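Local coordinates for protein macrophage receptor MARCO (Mus musculus, PDB 2OYA) that probably recognises ligands at the macrophage surface as a scavenger receptor, through basic and acidic clusters of its cysteine-rich SRCR domain, at residues S77-D80 / S85-N88; G16-Y21 / T40-M45. All blocks are in the same frame, centred on the assembly; numbering follows the deposited sequence.

Contact 1 (S77-D80 / S85-N88). With SO4 (sulfate ion), chain C.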
ATOM      1  N   SER A  77       3.826  -7.534   7.071  1.00 15.16           N
ATOM      2  CA  SER A  77       2.506  -7.318   6.530  1.00 14.22           C
ATOM      3  C   SER A  77       1.875  -6.053   7.110  1.00 12.76           C
ATOM      4  O   SER A  77       2.087  -5.723   8.287  1.00 12.15           O
ATOM      5  CB  SER A  77       1.652  -8.540   6.899  1.00 14.09           C
ATOM      6  OG  SER A  77       0.285  -8.323   6.658  1.00 16.66           O
ATOM      7  N   LEU A  78       1.080  -5.353   6.295  1.00 12.01           N
ATOM      8  CA  LEU A  78       0.266  -4.226   6.811  1.00 11.29           C
ATOM      9  C   LEU A  78      -0.734  -4.682   7.858  1.00 11.32           C
ATOM     10  O   LEU A  78      -1.200  -3.883   8.685  1.00 11.08           O
ATOM     11  CB  LEU A  78      -0.511  -3.532   5.689  1.00 11.62           C
ATOM     12  CG  LEU A  78       0.244  -2.600   4.742  1.00 11.19           C
ATOM     13  CD1 LEU A  78      -0.731  -1.973   3.738  1.00 12.74           C
ATOM     14  CD2 LEU A  78       0.980  -1.513   5.502  1.00 10.44           C
ATOM     15  N   TRP A  79      -1.089  -5.963   7.803  1.00 11.52           N
ATOM     16  CA  TRP A  79      -2.018  -6.520   8.777  1.00 12.14           C
ATOM     17  C   TRP A  79      -1.397  -6.445  10.188  1.00 12.98           C
ATOM     18  O   TRP A  79      -2.118  -6.350  11.178  1.00 13.31           O
ATOM     19  CB  TRP A  79      -2.418  -7.956   8.391  1.00 11.99           C
ATOM     20  CG  TRP A  79      -3.628  -8.063   7.445  1.00 12.70           C
ATOM     21  CD1 TRP A  79      -4.855  -8.595   7.750  1.00 12.93           C
ATOM     22  CD2 TRP A  79      -3.695  -7.684   6.050  1.00 12.43           C
ATOM     23  NE1 TRP A  79      -5.685  -8.557   6.636  1.00 12.97           N
ATOM     24  CE2 TRP A  79      -5.001  -7.994   5.590  1.00 13.04           C
ATOM     25  CE3 TRP A  79      -2.784  -7.089   5.156  1.00 10.50           C
ATOM     26  CZ2 TRP A  79      -5.425  -7.744   4.268  1.00 11.90           C
ATOM     27  CZ3 TRP A  79      -3.208  -6.833   3.839  1.00 11.52           C
ATOM     28  CH2 TRP A  79      -4.522  -7.173   3.412  1.00 11.75           C
ATOM     29  N   ASP A  80      -0.064  -6.455  10.263  1.00 13.21           N
ATOM     30  CA  ASP A  80       0.650  -6.341  11.552  1.00 13.37           C
ATOM     31  C   ASP A  80       0.854  -4.901  12.020  1.00 13.27           C
ATOM     32  O   ASP A  80       1.294  -4.669  13.153  1.00 13.22           O
ATOM     33  CB  ASP A  80       2.006  -7.038  11.486  1.00 14.16           C
ATOM     34  CG  ASP A  80       1.882  -8.532  11.399  1.00 16.19           C
ATOM     35  OD1 ASP A  80       1.141  -9.132  12.210  1.00 19.70           O
ATOM     36  OD2 ASP A  80       2.516  -9.109  10.509  1.00 21.06           O
ATOM     37  N   SER A  85      -9.363   1.148  12.559  1.00 13.42           N
ATOM     38  CA  SER A  85     -10.234   0.018  12.233  1.00 14.25           C
ATOM     39  C   SER A  85     -10.350  -0.060  10.702  1.00 13.71           C
ATOM     40  O   SER A  85     -10.391   0.972  10.045  1.00 12.98           O
ATOM     41  CB  SER A  85     -11.631   0.235  12.827  1.00 14.57           C
ATOM     42  OG  SER A  85     -11.615   0.242  14.232  1.00 19.25           O
ATOM     43  N   TRP A  86     -10.385  -1.274  10.145  1.00 13.05           N
ATOM     44  CA  TRP A  86     -10.580  -1.441   8.708  1.00 12.85           C
ATOM     45  C   TRP A  86     -11.885  -0.771   8.295  1.00 13.21           C
ATOM     46  O   TRP A  86     -12.931  -0.984   8.935  1.00 12.95           O
ATOM     47  CB  TRP A  86     -10.634  -2.910   8.335  1.00 12.59           C
ATOM     48  CG  TRP A  86      -9.324  -3.645   8.424  1.00 11.83           C
ATOM     49  CD1 TRP A  86      -8.811  -4.300   9.518  1.00 12.81           C
ATOM     50  CD2 TRP A  86      -8.383  -3.828   7.370  1.00 11.83           C
ATOM     51  NE1 TRP A  86      -7.592  -4.862   9.211  1.00 11.60           N
ATOM     52  CE2 TRP A  86      -7.308  -4.594   7.894  1.00 11.31           C
ATOM     53  CE3 TRP A  86      -8.331  -3.410   6.026  1.00 11.13           C
ATOM     54  CZ2 TRP A  86      -6.210  -4.968   7.119  1.00 10.51           C
ATOM     55  CZ3 TRP A  86      -7.224  -3.799   5.247  1.00 12.31           C
ATOM     56  CH2 TRP A  86      -6.188  -4.566   5.803  1.00 11.82           C
ATOM     57  N   GLY A  87     -11.803   0.062   7.259  1.00 13.03           N
ATOM     58  CA  GLY A  87     -12.945   0.773   6.713  1.00 14.17           C
ATOM     59  C   GLY A  87     -13.352   2.039   7.454  1.00 14.71           C
ATOM     60  O   GLY A  87     -14.280   2.727   7.018  1.00 15.31           O
ATOM     61  N   ASN A  88     -12.683   2.330   8.573  1.00 14.86           N
ATOM     62  CA  ASN A  88     -12.907   3.564   9.351  1.00 15.78           C
ATOM     63  C   ASN A  88     -11.992   4.692   8.878  1.00 15.15           C
ATOM     64  O   ASN A  88     -10.804   4.693   9.187  1.00 15.37           O
ATOM     65  CB  ASN A  88     -12.704   3.290  10.858  1.00 16.29           C
ATOM     66  CG  ASN A  88     -12.886   4.543  11.742  1.00 18.55           C
ATOM     67  OD1 ASN A  88     -12.232   4.673  12.775  1.00 23.05           O
ATOM     68  ND2 ASN A  88     -13.778   5.441  11.351  1.00 19.65           N
TER
HETATM   69  S   SO4 C 201     -10.441  -4.002  13.138  1.00 16.51           S
HETATM   70  O1  SO4 C 201     -11.046  -3.353  11.956  1.00 16.15           O
HETATM   71  O2  SO4 C 201      -9.198  -3.333  13.529  1.00 17.24           O
HETATM   72  O3  SO4 C 201     -11.401  -3.944  14.237  1.00 16.34           O
HETATM   73  O4  SO4 C 201     -10.179  -5.406  12.842  1.00 18.41           O
HETATM   74  O   HOH W   1      -4.917  -6.188  10.776  1.00 19.40           O
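In the long loop region between strands 64-66 and 98-101 of the scavenger receptor cysteine-rich domain, W79 of a short 3-10 turn meets W86 of a type II beta turn, and these two indoles make the whole contact. CZ2 and CH2 of W86 lie over one face of the W79 indole: W86 CZ2 comes within 3.6 Å of W79 CE2, and W86 CH2 sits off-centre above the same ring system, toward its rim. The planes meet obliquely, at 47°, and the centroids of the W79 five-membered ring and the W86 six-membered ring are 4.8 Å apart. CB of W86 points at the 3-10 turn, and with CG anti to the carbonyl carbon (chi1 -71°) the ring lies on the W79 side.

Each tryptophan stands on a compact turn. On one side, S77 OG closes an ST turn by accepting from W79 N at 3.0 Å; on the other, N88 N donates to S85 O, and G87, with its positive phi, takes the third position of the type II turn. In this SRCR fold W79 also packs on M45 of helix 36-45, and W86 on W65 and L66 of strand 64-66. Y22 of strand 17-22 stacks on W86, and V20 touches both indoles.

A water donates to W79 O at 2.8 Å and receives a weak, 3.4 Å bond from W86 NE1. A sulfate, probably from the crystallisation liquor, takes a hydrogen bond from W86 N through its O1 (2.8 Å, 149° at the hydrogen).

Contact 2 (G16-Y21 / T40-M45); sequences GRAEVY and TVFCRM
Strand and helix approach most closely at A18 and F42, whose CA atoms are 7.8 Å apart. This is the packing of the single helix 36-45 of the SRCR domain against the broken strand 17-22, close to the centre of the chain, and one aromatic ring carries it. F42 reaches out from the helix with CG anti to the backbone N (chi1 176°), laying its ring beside the strand where A18 points toward it. The A18 methyl rests over one face: CB is 3.8 Å from the F42 ring centroid and 20° off the normal, a CH-pi contact shifted toward the CE1 and CZ side. V99 of strand 98-101 touches both A18 and F42, so the second sheet also packs here.

Beyond A18 the chain places its next side chain, E19, away from the helix. Its carboxylate meets R17, which also points away, in a side-on salt bridge with OE1 in the guanidinium plane: R17 NE donates to the anti lone pair of E19 OE1 at 2.8 Å, while R17 NH2 reaches the same oxygen at 3.0 Å on the syn side, 31° out of the carboxylate plane. The carbonyl of E19 faces the F42 ring instead: its O lies near the ring plane, at the edge, 3.5 Å from CE1.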
ATOM      1  N   GLY A  16       2.673   3.465  -8.121  1.00  6.09           N
ATOM      2  CA  GLY A  16       1.240   3.584  -8.368  1.00  6.54           C
ATOM      3  C   GLY A  16       0.462   3.688  -7.071  1.00  6.79           C
ATOM      4  O   GLY A  16       1.048   3.880  -5.996  1.00  6.45           O
ATOM      5  N   ARG A  17      -0.864   3.579  -7.171  1.00  6.81           N
ATOM      6  CA  ARG A  17      -1.705   3.652  -5.971  1.00  6.79           C
ATOM      7  C   ARG A  17      -1.642   2.321  -5.212  1.00  6.81           C
ATOM      8  O   ARG A  17      -1.728   1.243  -5.823  1.00  6.88           O
ATOM      9  CB  ARG A  17      -3.143   4.003  -6.366  1.00  7.50           C
ATOM     10  CG  ARG A  17      -4.139   4.063  -5.227  1.00  8.05           C
ATOM     11  CD  ARG A  17      -5.526   4.478  -5.757  1.00  7.08           C
ATOM     12  NE  ARG A  17      -6.012   3.562  -6.789  1.00  6.88           N
ATOM     13  CZ  ARG A  17      -5.987   3.780  -8.111  1.00  8.96           C
ATOM     14  NH1 ARG A  17      -5.529   4.922  -8.628  1.00  6.37           N
ATOM     15  NH2 ARG A  17      -6.475   2.847  -8.924  1.00  8.32           N
ATOM     16  N   ALA A  18      -1.505   2.401  -3.884  1.00  6.69           N
ATOM     17  CA  ALA A  18      -1.481   1.209  -3.026  1.00  6.41           C
ATOM     18  C   ALA A  18      -2.911   0.722  -2.760  1.00  6.78           C
ATOM     19  O   ALA A  18      -3.742   1.471  -2.212  1.00  6.47           O
ATOM     20  CB  ALA A  18      -0.762   1.512  -1.697  1.00  6.43           C
ATOM     21  N   GLU A  19      -3.191  -0.522  -3.138  1.00  5.98           N
ATOM     22  CA  GLU A  19      -4.513  -1.112  -2.858  1.00  6.19           C
ATOM     23  C   GLU A  19      -4.414  -2.374  -2.029  1.00  6.29           C
ATOM     24  O   GLU A  19      -3.395  -3.043  -2.040  1.00  6.49           O
ATOM     25  CB  GLU A  19      -5.310  -1.343  -4.152  1.00  5.51           C
ATOM     26  CG  GLU A  19      -5.619  -0.016  -4.859  1.00  5.79           C
ATOM     27  CD  GLU A  19      -6.575  -0.139  -6.028  1.00  8.55           C
ATOM     28  OE1 GLU A  19      -6.897   0.922  -6.610  1.00  8.23           O
ATOM     29  OE2 GLU A  19      -7.022  -1.272  -6.352  1.00  7.52           O
ATOM     30  N   VAL A  20      -5.483  -2.672  -1.289  1.00  6.66           N
ATOM     31  CA  VAL A  20      -5.493  -3.763  -0.329  1.00  6.79           C
ATOM     32  C   VAL A  20      -6.810  -4.522  -0.492  1.00  6.62           C
ATOM     33  O   VAL A  20      -7.839  -3.918  -0.786  1.00  5.41           O
ATOM     34  CB  VAL A  20      -5.286  -3.237   1.136  1.00  7.63           C
ATOM     35  CG1 VAL A  20      -6.427  -2.302   1.578  1.00  7.73           C
ATOM     36  CG2 VAL A  20      -5.123  -4.362   2.115  1.00 10.38           C
ATOM     37  N   TYR A  21      -6.743  -5.847  -0.349  1.00  6.79           N
ATOM     38  CA  TYR A  21      -7.900  -6.716  -0.540  1.00  7.51           C
ATOM     39  C   TYR A  21      -8.459  -7.125   0.828  1.00  8.12           C
ATOM     40  O   TYR A  21      -7.794  -7.834   1.609  1.00  8.35           O
ATOM     41  CB  TYR A  21      -7.487  -7.947  -1.362  1.00  8.19           C
ATOM     42  CG  TYR A  21      -8.652  -8.747  -1.887  1.00  9.25           C
ATOM     43  CD1 TYR A  21      -9.376  -8.320  -3.016  1.00 10.84           C
ATOM     44  CD2 TYR A  21      -9.037  -9.932  -1.267  1.00 11.47           C
ATOM     45  CE1 TYR A  21     -10.458  -9.067  -3.499  1.00 12.84           C
ATOM     46  CE2 TYR A  21     -10.113 -10.686  -1.750  1.00 12.36           C
ATOM     47  CZ  TYR A  21     -10.808 -10.254  -2.862  1.00 12.25           C
ATOM     48  OH  TYR A  21     -11.882 -10.998  -3.340  1.00 13.25           O
ATOM     49  N   THR A  40       7.315   0.934   2.864  1.00  5.83           N
ATOM     50  CA  THR A  40       8.272  -0.176   2.889  1.00  5.93           C
ATOM     51  C   THR A  40       7.565  -1.476   3.281  1.00  5.63           C
ATOM     52  O   THR A  40       7.821  -2.518   2.685  1.00  4.68           O
ATOM     53  CB  THR A  40       9.475   0.143   3.806  1.00  6.72           C
ATOM     54  OG1 THR A  40      10.189   1.255   3.243  1.00  6.73           O
ATOM     55  CG2 THR A  40      10.445  -1.040   3.937  1.00  6.66           C
ATOM     56  N   VAL A  41       6.683  -1.423   4.281  1.00  6.06           N
ATOM     57  CA  VAL A  41       5.935  -2.637   4.641  1.00  5.99           C
ATOM     58  C   VAL A  41       5.066  -3.117   3.481  1.00  6.46           C
ATOM     59  O   VAL A  41       5.091  -4.305   3.128  1.00  5.67           O
ATOM     60  CB  VAL A  41       5.111  -2.480   5.938  1.00  6.13           C
ATOM     61  CG1 VAL A  41       4.279  -3.736   6.187  1.00  6.76           C
ATOM     62  CG2 VAL A  41       6.045  -2.222   7.096  1.00  6.34           C
ATOM     63  N   PHE A  42       4.337  -2.189   2.868  1.00  7.26           N
ATOM     64  CA  PHE A  42       3.481  -2.531   1.733  1.00  7.13           C
ATOM     65  C   PHE A  42       4.317  -3.151   0.618  1.00  7.01           C
ATOM     66  O   PHE A  42       3.969  -4.212   0.099  1.00  6.88           O
ATOM     67  CB  PHE A  42       2.749  -1.272   1.231  1.00  7.34           C
ATOM     68  CG  PHE A  42       1.913  -1.499  -0.002  1.00  7.11           C
ATOM     69  CD1 PHE A  42       0.547  -1.754   0.114  1.00  7.16           C
ATOM     70  CD2 PHE A  42       2.485  -1.447  -1.282  1.00  6.06           C
ATOM     71  CE1 PHE A  42      -0.239  -1.967  -1.034  1.00  6.39           C
ATOM     72  CE2 PHE A  42       1.716  -1.670  -2.427  1.00  4.88           C
ATOM     73  CZ  PHE A  42       0.340  -1.932  -2.293  1.00  8.49           C
ATOM     74  N   CYS A  43       5.420  -2.489   0.253  1.00  6.57           N
ATOM     75  CA  CYS A  43       6.278  -2.964  -0.837  1.00  6.69           C
ATOM     76  C   CYS A  43       6.946  -4.323  -0.536  1.00  6.82           C
ATOM     77  O   CYS A  43       7.082  -5.153  -1.429  1.00  7.42           O
ATOM     78  CB  CYS A  43       7.327  -1.907  -1.187  1.00  6.86           C
ATOM     79  SG  CYS A  43       6.606  -0.397  -1.893  1.00  6.90           S
ATOM     80  N   ARG A  44       7.327  -4.540   0.719  1.00  8.15           N
ATOM     81  CA  ARG A  44       7.878  -5.815   1.191  1.00  9.53           C
ATOM     82  C   ARG A  44       6.915  -6.967   0.925  1.00  9.21           C
ATOM     83  O   ARG A  44       7.341  -8.078   0.534  1.00  8.95           O
ATOM     84  CB  ARG A  44       8.198  -5.702   2.680  1.00  9.95           C
ATOM     85  CG  ARG A  44       8.640  -6.979   3.392  1.00 12.72           C
ATOM     86  CD  ARG A  44       8.984  -6.642   4.846  1.00 11.97           C
ATOM     87  NE  ARG A  44      10.102  -5.701   4.959  1.00 17.96           N
ATOM     88  CZ  ARG A  44      10.173  -4.742   5.877  1.00 19.49           C
ATOM     89  NH1 ARG A  44       9.175  -4.575   6.746  1.00 19.05           N
ATOM     90  NH2 ARG A  44      11.233  -3.937   5.914  1.00 21.07           N
ATOM     91  N   MET A  45       5.621  -6.705   1.094  1.00  9.24           N
ATOM     92  CA  MET A  45       4.605  -7.722   0.818  1.00  9.84           C
ATOM     93  C   MET A  45       4.659  -8.218  -0.627  1.00  9.94           C
ATOM     94  O   MET A  45       4.377  -9.395  -0.903  1.00 10.43           O
ATOM     95  CB  MET A  45       3.215  -7.199   1.151  1.00  9.56           C
ATOM     96  CG  MET A  45       3.017  -6.920   2.631  1.00 10.05           C
ATOM     97  SD  MET A  45       1.391  -6.227   2.946  1.00 10.62           S
ATOM     98  CE  MET A  45       0.320  -7.643   2.618  1.00 12.24           C
TER

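After the short strand 14-15 the chain turns a corner into strand 17-22, returns along strand 25-29 and then enters helix 36-45; contact 2 closes this loop with 18 residues between its segments. Contact 1 follows in series, beginning only after the chain has left the helix and passed strand 64-66, and it closes a short loop of four residues that holds C81 of the C71-C81 disulfide. The two loops neither nest nor cross, yet their segments touch: W79 CZ2 packs on Y21 O at 3.6 Å, and L78 N lies against M45 SD. The late loop region thus leans on both strand and helix of contact 2, while the C43-C101 disulfide joins that helix to the C-terminal strand 98-101.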